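Local coordinates for protein diphosphomevalonate decarboxylase, putative (Trypanosoma brucei, PDB 2HKE) that probably catalyses the ATP-dependent decarboxylation of (R)-5-diphosphomevalonate to isopentenyl diphosphate, a precursor of sterols and other isoprenoids, at residues T134-S146 against W158-A171. The protein carries 1 engineered substitution. Residues are numbered along the deposited sequence; the frame is centred on the assembly and turned at random.
Sequences TNVSMLARLGSGS and WNKGEKPDGSDCVA. With SO4 (sulfate ion), chain C.
Arg141 leaves helix 136-143 with CG trans to its own N (chi1 -164°), runs on extended past Trp158 and Cys169, then bends at chi3 (72°) to deliver its guanidinium to the loop 160-169. There NH1 donates to Cys169 O at 2.7 Å, in the plane of that carbonyl, which lies tilted from the guanidinium plane. A water at the guanidinium edge links NH2 to Asp165 O, and NH2 also reaches Leu29 O, so backbone oxygens and water hold the buried charge. Trp158 lays its ring nearly parallel to the guanidinium plane (11°) but beside the aliphatic stem, CZ2 lying 3.7 Å from Arg141 CG. The same indole packs on the backbone of Gly145: Gly145 CA comes to 3.4 Å from Trp158 CH2, and Gly145 O sits over one face near the rim. Its NE1 gives a weak bond to Cys169 SG, which touches Arg141 CD at 3.5 Å. One turn back toward the N-terminus, Met138 CG presses tightly on Val170 CG2 (3.4 Å), while Ser137 OG accepts from Ala171 N at 3.1 Å and donates to Cys148 O, so the hydroxyl is used both ways. Asn135 caps the helix through OD1, which receives Met138 N and lies against Val170 CG2. Gly145 N also donates to O4 of a sulfate (2.9 Å), probably from the crystallisation liquor, which Lys22, Tyr19, Thr200 and Arg77 also hold. A short helix thus packs beside a beta hairpin, strands 155-159 and 170-175, in the N-terminal domain of the GHMP kinase-like fold.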
loop_
_atom_site.group_PDB
_atom_site.type_symbol
_atom_site.label_atom_id
_atom_site.label_comp_id
_atom_site.label_asym_id
_atom_site.label_seq_id
_atom_site.Cartn_x
_atom_site.Cartn_y
_atom_site.Cartn_z
ATOM N N THR A 134 -8.582 -4.380 -21.168
ATOM C CA THR A 134 -7.476 -3.822 -20.394
ATOM C C THR A 134 -7.261 -4.645 -19.116
ATOM O O THR A 134 -8.164 -5.289 -18.634
ATOM C CB THR A 134 -7.679 -2.309 -20.124
ATOM O OG1 THR A 134 -6.546 -1.817 -19.404
ATOM C CG2 THR A 134 -8.888 -2.070 -19.294
ATOM N N ASN A 135 -6.038 -4.640 -18.587
ATOM C CA ASN A 135 -5.790 -5.405 -17.390
ATOM C C ASN A 135 -6.025 -4.572 -16.125
ATOM O O ASN A 135 -5.986 -3.330 -16.160
ATOM C CB ASN A 135 -4.406 -6.059 -17.400
ATOM C CG ASN A 135 -3.289 -5.047 -17.464
ATOM O OD1 ASN A 135 -2.975 -4.359 -16.481
ATOM N ND2 ASN A 135 -2.690 -4.936 -18.646
ATOM N N VAL A 136 -6.295 -5.275 -15.035
ATOM C CA VAL A 136 -6.668 -4.638 -13.811
ATOM C C VAL A 136 -5.590 -3.638 -13.406
ATOM O O VAL A 136 -5.927 -2.521 -12.953
ATOM C CB VAL A 136 -6.921 -5.666 -12.680
ATOM C CG1 VAL A 136 -6.978 -4.951 -11.286
ATOM C CG2 VAL A 136 -8.214 -6.450 -12.977
ATOM N N SER A 137 -4.337 -4.071 -13.496
ATOM C CA SER A 137 -3.227 -3.235 -13.035
ATOM C C SER A 137 -3.149 -1.889 -13.790
ATOM O O SER A 137 -3.059 -0.815 -13.164
ATOM C CB SER A 137 -1.922 -4.015 -13.079
ATOM O OG SER A 137 -0.838 -3.222 -12.687
ATOM N N MET A 138 -3.202 -1.916 -15.135
ATOM C CA MET A 138 -3.100 -0.682 -15.902
ATOM C C MET A 138 -4.265 0.259 -15.752
ATOM O O MET A 138 -4.069 1.473 -15.767
ATOM C CB MET A 138 -2.842 -0.980 -17.383
ATOM C CG MET A 138 -1.442 -1.580 -17.576
ATOM S SD MET A 138 -1.112 -1.910 -19.349
ATOM C CE MET A 138 -2.127 -0.608 -20.045
ATOM N N LEU A 139 -5.465 -0.269 -15.576
ATOM C CA LEU A 139 -6.599 0.631 -15.310
ATOM C C LEU A 139 -6.529 1.224 -13.905
ATOM O O LEU A 139 -6.832 2.393 -13.702
ATOM C CB LEU A 139 -7.901 -0.138 -15.497
ATOM C CG LEU A 139 -9.114 0.747 -15.480
ATOM C CD1 LEU A 139 -9.106 1.720 -16.622
ATOM C CD2 LEU A 139 -10.397 -0.126 -15.456
ATOM N N ALA A 140 -6.149 0.408 -12.930
ATOM C CA ALA A 140 -6.001 0.844 -11.544
ATOM C C ALA A 140 -4.967 1.984 -11.457
ATOM O O ALA A 140 -5.186 2.934 -10.738
ATOM C CB ALA A 140 -5.576 -0.327 -10.678
ATOM N N ARG A 141 -3.898 1.883 -12.259
ATOM C CA ARG A 141 -2.792 2.864 -12.310
ATOM C C ARG A 141 -3.291 4.244 -12.638
ATOM O O ARG A 141 -2.829 5.242 -12.070
ATOM C CB ARG A 141 -1.789 2.425 -13.384
ATOM C CG ARG A 141 -0.463 3.114 -13.280
ATOM C CD ARG A 141 0.347 3.009 -14.546
ATOM N NE ARG A 141 -0.220 3.836 -15.597
ATOM C CZ ARG A 141 -0.574 3.445 -16.806
ATOM N NH1 ARG A 141 -0.354 2.204 -17.236
ATOM N NH2 ARG A 141 -1.023 4.332 -17.658
ATOM N N LEU A 142 -4.282 4.306 -13.535
ATOM C CA LEU A 142 -4.924 5.581 -13.887
ATOM C C LEU A 142 -5.608 6.290 -12.709
ATOM O O LEU A 142 -5.809 7.500 -12.741
ATOM C CB LEU A 142 -5.952 5.372 -15.007
ATOM C CG LEU A 142 -5.299 5.047 -16.353
ATOM C CD1 LEU A 142 -6.413 4.709 -17.379
ATOM C CD2 LEU A 142 -4.358 6.148 -16.922
ATOM N N GLY A 143 -6.101 5.501 -11.767
ATOM C CA GLY A 143 -6.785 5.990 -10.611
ATOM C C GLY A 143 -5.797 6.376 -9.556
ATOM O O GLY A 143 -5.925 7.448 -9.008
ATOM N N SER A 144 -4.827 5.506 -9.274
ATOM C CA SER A 144 -3.736 5.793 -8.323
ATOM C C SER A 144 -2.564 4.910 -8.668
ATOM O O SER A 144 -2.698 3.708 -8.873
ATOM C CB SER A 144 -4.126 5.527 -6.843
ATOM O OG SER A 144 -3.041 5.870 -6.020
ATOM N N GLY A 145 -1.370 5.470 -8.668
ATOM C CA GLY A 145 -0.218 4.662 -9.044
ATOM C C GLY A 145 -0.062 3.426 -8.182
ATOM O O GLY A 145 0.056 2.317 -8.695
ATOM N N SER A 146 -0.132 3.581 -6.869
ATOM C CA SER A 146 0.092 2.418 -6.010
ATOM C C SER A 146 -1.044 1.381 -6.140
ATOM O O SER A 146 -0.824 0.218 -5.856
ATOM C CB SER A 146 0.333 2.890 -4.584
ATOM O OG SER A 146 -0.879 3.123 -3.954
ATOM N N TRP A 158 6.008 -2.718 -9.797
ATOM C CA TRP A 158 5.436 -1.819 -10.758
ATOM C C TRP A 158 6.584 -1.453 -11.689
ATOM O O TRP A 158 7.545 -0.760 -11.267
ATOM C CB TRP A 158 4.898 -0.545 -10.039
ATOM C CG TRP A 158 4.283 0.458 -10.934
ATOM C CD1 TRP A 158 4.080 0.348 -12.286
ATOM C CD2 TRP A 158 3.828 1.767 -10.570
ATOM N NE1 TRP A 158 3.511 1.503 -12.777
ATOM C CE2 TRP A 158 3.337 2.383 -11.747
ATOM C CE3 TRP A 158 3.752 2.463 -9.364
ATOM C CZ2 TRP A 158 2.815 3.668 -11.758
ATOM C CZ3 TRP A 158 3.230 3.777 -9.391
ATOM C CH2 TRP A 158 2.754 4.331 -10.589
ATOM N N ASN A 159 6.528 -1.984 -12.907
ATOM C CA ASN A 159 7.474 -1.688 -13.956
ATOM C C ASN A 159 7.189 -0.300 -14.531
ATOM O O ASN A 159 6.099 -0.034 -15.001
ATOM C CB ASN A 159 7.411 -2.771 -15.060
ATOM C CG ASN A 159 7.597 -4.135 -14.516
ATOM O OD1 ASN A 159 8.717 -4.538 -14.209
ATOM N ND2 ASN A 159 6.494 -4.812 -14.253
ATOM N N LYS A 160 8.180 0.596 -14.502
ATOM C CA LYS A 160 7.971 1.971 -14.973
ATOM C C LYS A 160 7.648 2.103 -16.446
ATOM O O LYS A 160 6.911 3.001 -16.836
ATOM C CB LYS A 160 9.150 2.890 -14.625
ATOM C CG LYS A 160 10.429 2.577 -15.257
ATOM C CD LYS A 160 11.425 3.679 -14.844
ATOM C CE LYS A 160 12.806 3.179 -15.032
ATOM N NZ LYS A 160 13.026 2.827 -16.445
ATOM N N GLY A 161 8.148 1.171 -17.244
ATOM C CA GLY A 161 7.944 1.236 -18.690
ATOM C C GLY A 161 8.777 2.340 -19.320
ATOM O O GLY A 161 9.417 3.184 -18.631
ATOM N N GLU A 162 8.809 2.310 -20.638
ATOM C CA GLU A 162 9.461 3.367 -21.388
ATOM C C GLU A 162 8.579 4.024 -22.456
ATOM O O GLU A 162 8.968 5.029 -23.038
ATOM C CB GLU A 162 10.752 2.817 -22.001
ATOM C CG GLU A 162 10.591 1.599 -22.882
ATOM C CD GLU A 162 11.916 1.155 -23.531
ATOM O OE1 GLU A 162 12.986 1.548 -23.028
ATOM O OE2 GLU A 162 11.885 0.397 -24.536
ATOM N N LYS A 163 7.370 3.508 -22.666
ATOM C CA LYS A 163 6.490 4.013 -23.710
ATOM C C LYS A 163 5.641 5.179 -23.225
ATOM O O LYS A 163 4.958 5.095 -22.171
ATOM C CB LYS A 163 5.594 2.888 -24.234
ATOM C CG LYS A 163 6.399 1.778 -24.886
ATOM C CD LYS A 163 5.513 0.643 -25.426
ATOM C CE LYS A 163 6.379 -0.372 -26.183
ATOM N NZ LYS A 163 5.552 -1.427 -26.844
ATOM N N PRO A 164 5.704 6.303 -23.956
ATOM C CA PRO A 164 4.937 7.479 -23.562
ATOM C C PRO A 164 3.440 7.287 -23.454
ATOM O O PRO A 164 2.794 8.063 -22.755
ATOM C CB PRO A 164 5.266 8.502 -24.672
ATOM C CG PRO A 164 6.565 8.100 -25.144
ATOM C CD PRO A 164 6.552 6.600 -25.123
ATOM N N ASP A 165 2.896 6.274 -24.134
ATOM C CA ASP A 165 1.464 5.995 -23.994
ATOM C C ASP A 165 1.084 5.125 -22.780
ATOM O O ASP A 165 -0.089 4.883 -22.541
ATOM C CB ASP A 165 0.883 5.391 -25.265
ATOM C CG ASP A 165 1.341 3.965 -25.539
ATOM O OD1 ASP A 165 2.170 3.383 -24.807
ATOM O OD2 ASP A 165 0.836 3.402 -26.554
ATOM N N GLY A 166 2.077 4.658 -22.045
ATOM C CA GLY A 166 1.839 3.928 -20.802
ATOM C C GLY A 166 1.576 2.432 -21.006
ATOM O O GLY A 166 1.305 1.722 -20.044
ATOM N N SER A 167 1.675 1.951 -22.260
ATOM C CA SER A 167 1.288 0.570 -22.597
ATOM C C SER A 167 2.199 -0.493 -22.002
ATOM O O SER A 167 1.827 -1.665 -21.981
ATOM C CB SER A 167 1.168 0.389 -24.125
ATOM O OG SER A 167 2.430 0.594 -24.700
ATOM N N ASP A 168 3.368 -0.112 -21.496
ATOM C CA ASP A 168 4.238 -1.014 -20.760
ATOM C C ASP A 168 4.442 -0.608 -19.282
ATOM O O ASP A 168 5.321 -1.110 -18.598
ATOM C CB ASP A 168 5.586 -1.156 -21.456
ATOM C CG ASP A 168 6.363 0.137 -21.528
ATOM O OD1 ASP A 168 5.801 1.217 -21.260
ATOM O OD2 ASP A 168 7.566 0.074 -21.896
ATOM N N CYS A 169 3.637 0.323 -18.811
ATOM C CA CYS A 169 3.731 0.776 -17.431
ATOM C C CYS A 169 2.702 -0.015 -16.594
ATOM O O CYS A 169 1.492 0.296 -16.565
ATOM C CB CYS A 169 3.492 2.280 -17.376
ATOM S SG CYS A 169 3.671 3.028 -15.782
ATOM N N VAL A 170 3.177 -1.064 -15.941
ATOM C CA VAL A 170 2.275 -2.073 -15.416
ATOM C C VAL A 170 2.942 -2.857 -14.311
ATOM O O VAL A 170 4.158 -2.943 -14.273
ATOM C CB VAL A 170 1.853 -3.014 -16.566
ATOM C CG1 VAL A 170 3.075 -3.819 -17.032
ATOM C CG2 VAL A 170 0.632 -3.926 -16.162
ATOM N N ALA A 171 2.138 -3.444 -13.415
ATOM C CA ALA A 171 2.671 -4.232 -12.335
ATOM C C ALA A 171 2.735 -5.674 -12.794
ATOM O O ALA A 171 1.893 -6.100 -13.597
ATOM C CB ALA A 171 1.831 -4.157 -11.069
HETATM S S SO4 C . -0.875 9.015 -7.246
HETATM O O1 SO4 C . -0.674 10.394 -7.646
HETATM O O2 SO4 C . -0.189 8.761 -6.001
HETATM O O3 SO4 C . -2.296 8.751 -7.049
HETATM O O4 SO4 C . -0.320 8.120 -8.264
HETATM O O HOH W 1 -1.688 3.769 -20.500
#